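Local atomic coordinates of transcriptional repressor (PDB entry 3KV1), a protein that probably represses transcription as a DNA-binding regulator of the SorC family, its C-terminal domain, the part crystallised, being a putative sugar-binding effector domain. Residues 61-66 and 86-91; 121-126 and 208-213; 152-157 and 187-192. One frame throughout, in Å; residues are numbered along the deposited sequence. Where two conformers were deposited one is given.

How the contacts relate
Each of the three contacts sends one side chain toward a bound glycerol, probably from the crystallisation liquor, which may mark a pocket: it accepts a hydrogen bond from Gln63 NE2 of contact 1, is bonded through another hydroxyl to Asp188 OD2 of contact 3, and lies about 4 Å from the Tyr123 side chain of contact 2. Contacts 1 and 3 have centres about 8 Å apart and share the central sheet, joined by Gly62 N to Leu153 O at 2.9 Å. Contact 2, about 12 Å from contact 1 and 14 Å from contact 3 between centres, meets contact 1 through Gln63 NE2 and Tyr123 OH, 2.9 Å apart. Along the chain, contact 3 is nested inside the loop that contact 2 closes.

Contact 1 of 3, residues 61-66 and 86-91; sequences VGQGQN and SAIGGT
Gln63 and Ile88 carry most of the side-chain contact, crossing obliquely. The CD1 methyl of Ile88 packs against the amide end of Gln63, 3.8 Å from both CD and OE1, while CG2 turns back to the CB of Gln63 at 4.1 Å. Ile88 reaches across because CG1 is anti to its backbone N (chi1 178°). Gln63 starts from the crowded position between N and carbonyl carbon (chi1 59°), then runs extended, which carries its amide past the isoleucine. Water 1 donates to Gln63 OE1 at 2.8 Å and to Gly89 O at 2.7 Å, tying the amide to the opposite backbone; NE2 bonds to Tyr123 OH and to a bound glycerol. Both ends of the amide thus have partners, which would hold its plane.

Behind these side chains the backbones are leaving neighbouring parallel strands, 58-61 and 83-86, of the Rossmann-like alpha/beta domain, and Gln63 sits in the loop just past its strand end, where such folds commonly bind ligands. Ala87 N donates to Val61 O at 2.9 Å, from above the carbonyl plane, with an N-H...O angle of 156°; the CB of Ala87 lies against the same oxygen at 3.4 Å. Farther out, Gly64 is the N-cap of helix 65-72, and Ile103 and Cys104 of helix 100-111 pack on Val61.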
ATOM      1  N   VAL A  61       3.589 -12.457   2.637  1.00 14.28           N
ATOM      2  CA  VAL A  61       2.229 -12.684   3.125  1.00 15.39           C
ATOM      3  C   VAL A  61       1.236 -12.722   1.951  1.00 17.24           C
ATOM      4  O   VAL A  61       1.233 -11.825   1.109  1.00 17.04           O
ATOM      5  CB  VAL A  61       1.850 -11.552   4.101  1.00 14.93           C
ATOM      6  CG1 VAL A  61       0.368 -11.652   4.530  1.00 18.51           C
ATOM      7  CG2 VAL A  61       2.786 -11.555   5.363  1.00 17.67           C
ATOM      8  N   GLY A  62       0.429 -13.785   1.872  1.00 17.14           N
ATOM      9  CA  GLY A  62      -0.595 -13.868   0.828  1.00 16.66           C
ATOM     10  C   GLY A  62      -1.922 -13.298   1.302  1.00 16.80           C
ATOM     11  O   GLY A  62      -1.994 -12.602   2.306  1.00 19.32           O
ATOM     12  N   GLN A  63      -2.997 -13.563   0.564  1.00 16.97           N
ATOM     13  CA  GLN A  63      -4.229 -12.844   0.850  1.00 16.69           C
ATOM     14  C   GLN A  63      -5.284 -13.804   1.369  1.00 18.52           C
ATOM     15  O   GLN A  63      -5.071 -15.017   1.408  1.00 20.64           O
ATOM     16  CB  GLN A  63      -4.757 -12.143  -0.401  1.00 18.78           C
ATOM     17  CG  GLN A  63      -5.064 -13.053  -1.567  1.00 22.74           C
ATOM     18  CD  GLN A  63      -5.699 -12.304  -2.739  1.00 26.12           C
ATOM     19  OE1 GLN A  63      -5.548 -11.084  -2.900  1.00 24.17           O
ATOM     20  NE2 GLN A  63      -6.386 -13.054  -3.598  1.00 21.78           N
ATOM     21  N   GLY A  64      -6.431 -13.258   1.736  1.00 19.36           N
ATOM     22  CA  GLY A  64      -7.581 -14.124   2.015  1.00 22.38           C
ATOM     23  C   GLY A  64      -7.849 -14.481   3.472  1.00 21.42           C
ATOM     24  O   GLY A  64      -7.094 -14.112   4.382  1.00 20.03           O
ATOM     25  N   GLN A  65      -8.957 -15.208   3.688  1.00 21.44           N
ATOM     26  CA  GLN A  65      -9.444 -15.441   5.047  1.00 24.29           C
ATOM     27  C   GLN A  65      -8.573 -16.322   5.941  1.00 24.60           C
ATOM     28  O   GLN A  65      -8.516 -16.090   7.155  1.00 23.60           O
ATOM     29  CB  GLN A  65     -10.866 -15.995   4.990  1.00 26.34           C
ATOM     30  CG  GLN A  65     -11.831 -15.019   4.369  1.00 33.99           C
ATOM     31  CD  GLN A  65     -13.223 -15.613   4.250  1.00 50.83           C
ATOM     32  OE1 GLN A  65     -14.099 -15.337   5.073  1.00 55.47           O
ATOM     33  NE2 GLN A  65     -13.422 -16.458   3.240  1.00 54.11           N
ATOM     34  N   ASN A  66      -7.915 -17.340   5.379  1.00 20.13           N
ATOM     35  CA  ASN A  66      -7.073 -18.205   6.223  1.00 20.79           C
ATOM     36  C   ASN A  66      -5.934 -17.366   6.809  1.00 22.27           C
ATOM     37  O   ASN A  66      -5.668 -17.387   8.011  1.00 24.09           O
ATOM     38  CB  ASN A  66      -6.496 -19.371   5.416  1.00 22.56           C
ATOM     39  CG  ASN A  66      -7.572 -20.336   4.909  1.00 31.00           C
ATOM     40  OD1 ASN A  66      -8.438 -20.745   5.666  1.00 30.25           O
ATOM     41  ND2 ASN A  66      -7.505 -20.711   3.625  1.00 30.56           N
ATOM     42  N   SER A  86       3.994  -7.773   1.450  1.00 16.14           N
ATOM     43  CA  SER A  86       2.922  -8.312   0.585  1.00 18.33           C
ATOM     44  C   SER A  86       3.484  -9.124  -0.551  1.00 19.59           C
ATOM     45  O   SER A  86       4.406  -8.671  -1.251  1.00 20.75           O
ATOM     46  CB  SER A  86       2.116  -7.155  -0.008  1.00 25.29           C
ATOM     47  OG  SER A  86       1.428  -6.476   1.012  1.00 32.48           O
ATOM     48  N   ALA A  87       2.923 -10.319  -0.771  1.00 17.89           N
ATOM     49  CA  ALA A  87       3.378 -11.193  -1.846  1.00 18.26           C
ATOM     50  C   ALA A  87       2.452 -11.133  -3.037  1.00 20.46           C
ATOM     51  O   ALA A  87       2.645 -11.858  -4.007  1.00 22.02           O
ATOM     52  CB  ALA A  87       3.456 -12.665  -1.363  1.00 22.09           C
ATOM     53  N   ILE A  88       1.432 -10.295  -2.944  1.00 18.91           N
ATOM     54  CA  ILE A  88       0.437 -10.169  -4.005  1.00 16.48           C
ATOM     55  C   ILE A  88      -0.082  -8.741  -3.895  1.00 22.94           C
ATOM     56  O   ILE A  88      -0.025  -8.149  -2.816  1.00 20.26           O
ATOM     57  CB  ILE A  88      -0.675 -11.244  -3.901  1.00 17.10           C
ATOM     58  CG1 ILE A  88      -1.708 -11.034  -5.005  1.00 18.76           C
ATOM     59  CG2 ILE A  88      -1.376 -11.179  -2.511  1.00 19.54           C
ATOM     60  CD1 ILE A  88      -2.729 -12.216  -5.161  1.00 21.09           C
ATOM     61  N   GLY A  89      -0.515  -8.170  -5.010  1.00 18.71           N
ATOM     62  CA  GLY A  89      -0.954  -6.769  -5.057  1.00 21.34           C
ATOM     63  C   GLY A  89      -2.268  -6.524  -4.329  1.00 20.12           C
ATOM     64  O   GLY A  89      -2.886  -7.455  -3.772  1.00 18.20           O
ATOM     65  N   GLY A  90      -2.736  -5.279  -4.366  1.00 18.94           N
ATOM     66  CA  GLY A  90      -3.916  -4.902  -3.609  1.00 20.50           C
ATOM     67  C   GLY A  90      -5.221  -5.005  -4.361  1.00 22.66           C
ATOM     68  O   GLY A  90      -5.261  -5.021  -5.570  1.00 26.30           O
ATOM     69  N   THR A  91      -6.303  -5.010  -3.594  0.57 29.96           N
ATOM     70  CA  THR A  91      -7.646  -5.116  -4.137  0.57 36.79           C
ATOM     71  C   THR A  91      -8.445  -3.864  -3.760  0.57 44.28           C
ATOM     72  O   THR A  91      -8.197  -3.275  -2.711  0.57 44.71           O
ATOM     73  CB  THR A  91      -8.323  -6.368  -3.554  0.57 38.47           C
ATOM     74  OG1 THR A  91      -8.169  -6.358  -2.129  0.57 38.51           O
ATOM     75  CG2 THR A  91      -7.652  -7.628  -4.096  0.57 36.30           C
TER
HETATM   76  O   HOH W   1      -4.085  -9.002  -1.851  1.00 21.75           O

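Contact 2 of 3, residues 121-126 and 208-213; sequences PAYVND and GRVIGL
Tyr123 and Val210 lie side by side and point the same way, with the CG2 methyl of Val210 at the edge of the phenol ring, 4.0 Å from CE1. Arg209 O also lies at the ring edge, and Ala122 CB covers one ring face near its rim. Val124 and Ile211 instead cross at about a right angle, CG1 of Val124 meeting CD1 of Ile211 at 3.9 Å. Ile211 holds CG1 beside its backbone N (chi1 -68°) and lays the chain along Pro121 O, which lies 3.4 Å from its CB.

Two backbone bonds fix these positions: Ile211 N donates to Ala122 O at 2.8 Å, and Val124 N to Arg209 O at 2.9 Å. Both donors stand above the carbonyl plane. They flank Tyr123 and Val210, a single bridge between two loops rather than part of the central sheet. CB of Arg209 lies 3.2 Å from Val124 O, and the bend at chi2 (-59°) folds CD back to the same oxygen, also at 3.2 Å; Asn125 O lies over one face of the guanidinium near its rim.

The charged end of Arg209 is held beyond the two loops, by a salt bridge to Glu175 and a bond to Phe170 O. The phenol OH bonds to His164 and Gln63, while Tyr123 O bonds to His136 of the second subunit. Both hydrogen bonds across the segments run backbone to backbone, so the pairing itself does not rest on polar side chains, whereas the polar ends of Tyr123 and Arg209 find their partners outside the two segments.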
ATOM      1  N   PRO A 121      -1.881  -3.433  -8.317  1.00 21.54           N
ATOM      2  CA  PRO A 121      -3.100  -4.189  -8.006  1.00 20.13           C
ATOM      3  C   PRO A 121      -2.841  -5.709  -8.031  1.00 22.32           C
ATOM      4  O   PRO A 121      -1.921  -6.178  -8.705  1.00 21.21           O
ATOM      5  CB  PRO A 121      -4.059  -3.848  -9.159  1.00 21.11           C
ATOM      6  CG  PRO A 121      -3.288  -3.098 -10.163  1.00 28.53           C
ATOM      7  CD  PRO A 121      -1.896  -2.797  -9.639  1.00 25.73           C
ATOM      8  N   ALA A 122      -3.691  -6.451  -7.345  1.00 18.73           N
ATOM      9  CA  ALA A 122      -3.593  -7.927  -7.344  1.00 20.20           C
ATOM     10  C   ALA A 122      -3.885  -8.495  -8.728  1.00 21.97           C
ATOM     11  O   ALA A 122      -3.240  -9.460  -9.164  1.00 22.29           O
ATOM     12  CB  ALA A 122      -4.592  -8.512  -6.348  1.00 20.35           C
ATOM     13  N   TYR A 123      -4.852  -7.902  -9.427  1.00 21.87           N
ATOM     14  CA  TYR A 123      -5.381  -8.478 -10.680  1.00 25.00           C
ATOM     15  C   TYR A 123      -5.346  -7.503 -11.833  1.00 28.48           C
ATOM     16  O   TYR A 123      -5.535  -6.297 -11.637  1.00 26.41           O
ATOM     17  CB  TYR A 123      -6.831  -8.953 -10.503  1.00 22.71           C
ATOM     18  CG  TYR A 123      -6.968  -9.963  -9.396  1.00 22.28           C
ATOM     19  CD1 TYR A 123      -6.300 -11.175  -9.460  1.00 23.07           C
ATOM     20  CD2 TYR A 123      -7.739  -9.694  -8.275  1.00 21.97           C
ATOM     21  CE1 TYR A 123      -6.395 -12.115  -8.438  1.00 26.60           C
ATOM     22  CE2 TYR A 123      -7.857 -10.623  -7.252  1.00 25.08           C
ATOM     23  CZ  TYR A 123      -7.175 -11.831  -7.329  1.00 28.11           C
ATOM     24  OH  TYR A 123      -7.307 -12.758  -6.316  1.00 28.88           O
ATOM     25  N   VAL A 124      -5.118  -8.025 -13.039  1.00 24.55           N
ATOM     26  CA  VAL A 124      -5.219  -7.206 -14.238  1.00 24.09           C
ATOM     27  C   VAL A 124      -5.969  -8.039 -15.286  1.00 28.12           C
ATOM     28  O   VAL A 124      -6.079  -9.257 -15.160  1.00 29.29           O
ATOM     29  CB  VAL A 124      -3.830  -6.787 -14.762  1.00 30.66           C
ATOM     30  CG1 VAL A 124      -3.129  -5.943 -13.728  1.00 29.93           C
ATOM     31  CG2 VAL A 124      -2.982  -7.998 -15.080  1.00 31.15           C
ATOM     32  N   ASN A 125      -6.498  -7.383 -16.309  0.66 25.95           N
ATOM     33  CA  ASN A 125      -7.304  -8.087 -17.300  0.66 30.39           C
ATOM     34  C   ASN A 125      -6.519  -8.586 -18.517  0.66 30.48           C
ATOM     35  O   ASN A 125      -7.106  -9.109 -19.474  0.66 31.55           O
ATOM     36  CB  ASN A 125      -8.500  -7.236 -17.731  0.66 34.68           C
ATOM     37  CG  ASN A 125      -8.091  -6.000 -18.529  0.66 38.69           C
ATOM     38  OD1 ASN A 125      -8.933  -5.170 -18.861  0.66 47.65           O
ATOM     39  ND2 ASN A 125      -6.805  -5.884 -18.852  0.66 34.67           N
ATOM     40  N   ASP A 126      -5.194  -8.450 -18.468  0.66 29.46           N
ATOM     41  CA  ASP A 126      -4.354  -8.753 -19.631  0.66 34.98           C
ATOM     42  C   ASP A 126      -2.908  -8.998 -19.210  0.66 34.25           C
ATOM     43  O   ASP A 126      -2.324  -8.197 -18.492  0.66 30.41           O
ATOM     44  CB  ASP A 126      -4.400  -7.586 -20.620  0.66 44.76           C
ATOM     45  CG  ASP A 126      -3.196  -7.556 -21.557  0.66 49.63           C
ATOM     46  OD1 ASP A 126      -2.888  -8.592 -22.195  0.66 47.45           O
ATOM     47  OD2 ASP A 126      -2.569  -6.483 -21.669  0.66 59.67           O
ATOM     48  N   GLY A 208      -1.711 -15.213 -15.660  1.00 24.06           N
ATOM     49  CA  GLY A 208      -1.472 -14.006 -16.446  1.00 27.51           C
ATOM     50  C   GLY A 208      -2.288 -12.805 -15.964  1.00 28.77           C
ATOM     51  O   GLY A 208      -2.117 -11.690 -16.450  1.00 30.89           O
ATOM     52  N   ARG A 209      -3.217 -13.041 -15.037  1.00 25.39           N
ATOM     53  CA  ARG A 209      -4.060 -11.966 -14.529  1.00 22.50           C
ATOM     54  C   ARG A 209      -3.704 -11.562 -13.098  1.00 23.14           C
ATOM     55  O   ARG A 209      -4.441 -10.808 -12.500  1.00 24.54           O
ATOM     56  CB  ARG A 209      -5.553 -12.390 -14.524  1.00 23.37           C
ATOM     57  CG  ARG A 209      -6.071 -12.900 -15.856  1.00 23.71           C
ATOM     58  CD  ARG A 209      -5.955 -11.887 -17.006  1.00 28.78           C
ATOM     59  NE  ARG A 209      -6.022 -12.645 -18.252  1.00 29.93           N
ATOM     60  CZ  ARG A 209      -7.132 -12.894 -18.940  1.00 37.56           C
ATOM     61  NH1 ARG A 209      -8.311 -12.399 -18.563  1.00 35.81           N
ATOM     62  NH2 ARG A 209      -7.054 -13.648 -20.020  1.00 36.96           N
ATOM     63  N   VAL A 210      -2.602 -12.085 -12.550  0.73 21.42           N
ATOM     64  CA  VAL A 210      -2.254 -11.849 -11.143  0.73 21.43           C
ATOM     65  C   VAL A 210      -0.860 -11.248 -11.019  0.73 23.75           C
ATOM     66  O   VAL A 210       0.059 -11.664 -11.716  0.73 26.41           O
ATOM     67  CB  VAL A 210      -2.261 -13.154 -10.296  0.73 26.28           C
ATOM     68  CG1 VAL A 210      -2.079 -12.830  -8.808  0.73 19.61           C
ATOM     69  CG2 VAL A 210      -3.545 -13.914 -10.506  0.73 26.85           C
ATOM     70  N   ILE A 211      -0.700 -10.271 -10.120  1.00 23.66           N
ATOM     71  CA  ILE A 211       0.592  -9.698  -9.861  1.00 21.81           C
ATOM     72  C   ILE A 211       1.057 -10.108  -8.479  1.00 20.39           C
ATOM     73  O   ILE A 211       0.436  -9.752  -7.479  1.00 21.60           O
ATOM     74  CB  ILE A 211       0.533  -8.164  -9.928  1.00 19.99           C
ATOM     75  CG1 ILE A 211       0.276  -7.762 -11.394  1.00 26.15           C
ATOM     76  CG2 ILE A 211       1.860  -7.595  -9.469  1.00 20.78           C
ATOM     77  CD1 ILE A 211       0.052  -6.322 -11.591  1.00 35.09           C
ATOM     78  N   GLY A 212       2.126 -10.886  -8.418  1.00 21.76           N
ATOM     79  CA  GLY A 212       2.620 -11.326  -7.117  1.00 22.81           C
ATOM     80  C   GLY A 212       3.717 -12.343  -7.329  1.00 23.94           C
ATOM     81  O   GLY A 212       4.209 -12.479  -8.458  1.00 24.34           O
ATOM     82  N   LEU A 213       4.114 -13.029  -6.258  1.00 20.10           N
ATOM     83  CA  LEU A 213       5.076 -14.141  -6.361  1.00 22.41           C
ATOM     84  C   LEU A 213       4.573 -15.330  -7.180  1.00 22.54           C
ATOM     85  O   LEU A 213       3.401 -15.404  -7.550  1.00 22.71           O
ATOM     86  CB  LEU A 213       5.455 -14.648  -4.969  1.00 21.25           C
ATOM     87  CG  LEU A 213       6.225 -13.687  -4.046  1.00 22.96           C
ATOM     88  CD1 LEU A 213       6.560 -14.464  -2.790  1.00 27.35           C
ATOM     89  CD2 LEU A 213       7.498 -13.152  -4.720  1.00 24.32           C
TER

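Contact 3 of 3, residues 152-157 and 187-192; sequences ALVGIG and GDIGGF
Strand 151-158 pairs antiparallel with strand 185-189 in the central sheet of this Rossmann-like domain; the chain then turns through 190-192 into strand 193-196, and Asp188, on the second strand, bonds to a bound glycerol that may mark a pocket. Strands 152-157 and 187-189 run at 175° to one another. Gly157 and Asp188 form the hydrogen-bonded pair, with Gly157 N to Asp188 O at 2.8 Å and Asp188 N to Gly157 O at 3.0 Å; Ile156 and Ile189 are the adjoining non-hydrogen-bonded pair. Gly190 N then reaches Gly155 O at 3.0 Å, nearly straight at 176° and in the carbonyl plane.

Asp188 takes the crowded position between its backbone N and carbonyl carbon (chi1 77°), which swings OD1 to within 3.2 Å of Gly157 CA, a close approach that the glycine, having no side chain, permits. OD1 accepts from Asn162; OD2 bonds to the glycerol and also accepts from Gly191 N, three residues on, which makes an Asx motif. These partners would favour a charged carboxylate.

Val154 splits its two methyls: CG2 packs on Ile189 CG1 at 3.6 Å, and CG1 lies 4.0 Å from CZ of Phe192, whose ring carries Ile189 O 3.6 Å above its centre.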
ATOM      1  N   ALA A 152       6.850 -17.656   4.577  1.00 18.32           N
ATOM      2  CA  ALA A 152       5.703 -17.184   3.803  1.00 16.91           C
ATOM      3  C   ALA A 152       4.469 -17.623   4.562  1.00 16.27           C
ATOM      4  O   ALA A 152       4.468 -18.695   5.181  1.00 19.47           O
ATOM      5  CB  ALA A 152       5.705 -17.772   2.352  1.00 17.49           C
ATOM      6  N   LEU A 153       3.432 -16.800   4.556  1.00 15.36           N
ATOM      7  CA  LEU A 153       2.206 -17.162   5.245  1.00 15.90           C
ATOM      8  C   LEU A 153       1.123 -17.162   4.159  1.00 16.64           C
ATOM      9  O   LEU A 153       0.771 -16.122   3.613  1.00 18.66           O
ATOM     10  CB  LEU A 153       1.963 -16.126   6.348  1.00 19.08           C
ATOM     11  CG  LEU A 153       0.690 -16.285   7.152  1.00 24.72           C
ATOM     12  CD1 LEU A 153       0.799 -17.589   7.974  1.00 32.88           C
ATOM     13  CD2 LEU A 153       0.602 -15.067   8.057  1.00 22.61           C
ATOM     14  N   VAL A 154       0.653 -18.343   3.776  1.00 16.44           N
ATOM     15  CA  VAL A 154      -0.262 -18.398   2.641  1.00 16.95           C
ATOM     16  C   VAL A 154      -1.431 -19.328   2.920  1.00 18.50           C
ATOM     17  O   VAL A 154      -1.311 -20.285   3.708  1.00 19.93           O
ATOM     18  CB  VAL A 154       0.487 -18.890   1.385  1.00 17.94           C
ATOM     19  CG1 VAL A 154       1.468 -17.816   0.861  1.00 23.43           C
ATOM     20  CG2 VAL A 154       1.223 -20.239   1.682  1.00 20.74           C
ATOM     21  N   GLY A 155      -2.553 -19.070   2.269  1.00 17.45           N
ATOM     22  CA  GLY A 155      -3.687 -19.972   2.394  1.00 17.79           C
ATOM     23  C   GLY A 155      -3.711 -20.859   1.172  1.00 18.51           C
ATOM     24  O   GLY A 155      -3.137 -20.503   0.134  1.00 18.52           O
ATOM     25  N   ILE A 156      -4.363 -22.023   1.268  1.00 19.88           N
ATOM     26  CA  ILE A 156      -4.554 -22.856   0.079  1.00 16.88           C
ATOM     27  C   ILE A 156      -6.027 -22.705  -0.281  1.00 20.10           C
ATOM     28  O   ILE A 156      -6.905 -23.052   0.526  1.00 23.76           O
ATOM     29  CB  ILE A 156      -4.267 -24.338   0.370  1.00 18.62           C
ATOM     30  CG1 ILE A 156      -2.837 -24.499   0.909  1.00 21.59           C
ATOM     31  CG2 ILE A 156      -4.525 -25.204  -0.920  1.00 22.37           C
ATOM     32  CD1 ILE A 156      -2.544 -25.911   1.508  1.00 28.72           C
ATOM     33  N   GLY A 157      -6.311 -22.187  -1.465  1.00 22.41           N
ATOM     34  CA  GLY A 157      -7.693 -21.892  -1.804  1.00 24.83           C
ATOM     35  C   GLY A 157      -8.209 -22.889  -2.814  1.00 26.25           C
ATOM     36  O   GLY A 157      -7.421 -23.543  -3.501  1.00 24.33           O
ATOM     37  N   GLY A 187      -6.459 -25.632  -7.364  1.00 25.67           N
ATOM     38  CA  GLY A 187      -6.310 -24.758  -6.210  1.00 22.31           C
ATOM     39  C   GLY A 187      -5.312 -23.645  -6.420  1.00 25.25           C
ATOM     40  O   GLY A 187      -4.604 -23.608  -7.442  1.00 24.09           O
ATOM     41  N   ASP A 188      -5.293 -22.706  -5.469  1.00 24.34           N
ATOM     42  CA  ASP A 188      -4.263 -21.667  -5.471  1.00 25.67           C
ATOM     43  C   ASP A 188      -3.530 -21.696  -4.150  1.00 24.09           C
ATOM     44  O   ASP A 188      -4.028 -22.206  -3.132  1.00 23.16           O
ATOM     45  CB  ASP A 188      -4.850 -20.263  -5.593  1.00 26.90           C
ATOM     46  CG  ASP A 188      -5.452 -19.776  -4.277  1.00 33.52           C
ATOM     47  OD1 ASP A 188      -6.675 -19.907  -4.130  1.00 35.56           O
ATOM     48  OD2 ASP A 188      -4.725 -19.289  -3.357  1.00 29.75           O
ATOM     49  N   ILE A 189      -2.339 -21.126  -4.186  1.00 20.41           N
ATOM     50  CA  ILE A 189      -1.567 -20.863  -2.986  1.00 21.43           C
ATOM     51  C   ILE A 189      -1.272 -19.383  -2.895  1.00 19.60           C
ATOM     52  O   ILE A 189      -0.705 -18.791  -3.821  1.00 23.69           O
ATOM     53  CB  ILE A 189      -0.287 -21.716  -2.930  1.00 24.73           C
ATOM     54  CG1 ILE A 189       0.418 -21.533  -1.571  1.00 32.25           C
ATOM     55  CG2 ILE A 189       0.627 -21.433  -4.117  1.00 29.06           C
ATOM     56  CD1 ILE A 189       1.294 -22.752  -1.152  1.00 39.21           C
ATOM     57  N   GLY A 190      -1.659 -18.794  -1.764  1.00 20.82           N
ATOM     58  CA  GLY A 190      -1.417 -17.394  -1.461  1.00 22.73           C
ATOM     59  C   GLY A 190      -2.253 -16.407  -2.264  1.00 24.20           C
ATOM     60  O   GLY A 190      -2.174 -15.174  -2.056  1.00 23.21           O
ATOM     61  N   GLY A 191      -3.069 -16.934  -3.168  1.00 20.58           N
ATOM     62  CA  GLY A 191      -3.772 -16.106  -4.139  1.00 20.33           C
ATOM     63  C   GLY A 191      -3.040 -15.862  -5.437  1.00 23.82           C
ATOM     64  O   GLY A 191      -3.624 -15.389  -6.433  1.00 23.78           O
ATOM     65  N   PHE A 192      -1.756 -16.199  -5.458  1.00 19.48           N
ATOM     66  CA  PHE A 192      -0.892 -15.738  -6.550  1.00 21.69           C
ATOM     67  C   PHE A 192      -0.386 -16.798  -7.508  1.00 23.65           C
ATOM     68  O   PHE A 192       0.201 -16.456  -8.546  1.00 24.55           O
ATOM     69  CB  PHE A 192       0.283 -14.902  -6.006  1.00 22.30           C
ATOM     70  CG  PHE A 192       1.069 -15.578  -4.892  1.00 22.60           C
ATOM     71  CD1 PHE A 192       1.929 -16.641  -5.168  1.00 26.33           C
ATOM     72  CD2 PHE A 192       0.962 -15.117  -3.580  1.00 22.03           C
ATOM     73  CE1 PHE A 192       2.657 -17.255  -4.129  1.00 24.64           C
ATOM     74  CE2 PHE A 192       1.706 -15.693  -2.540  1.00 23.31           C
ATOM     75  CZ  PHE A 192       2.550 -16.771  -2.826  1.00 23.21           C
TER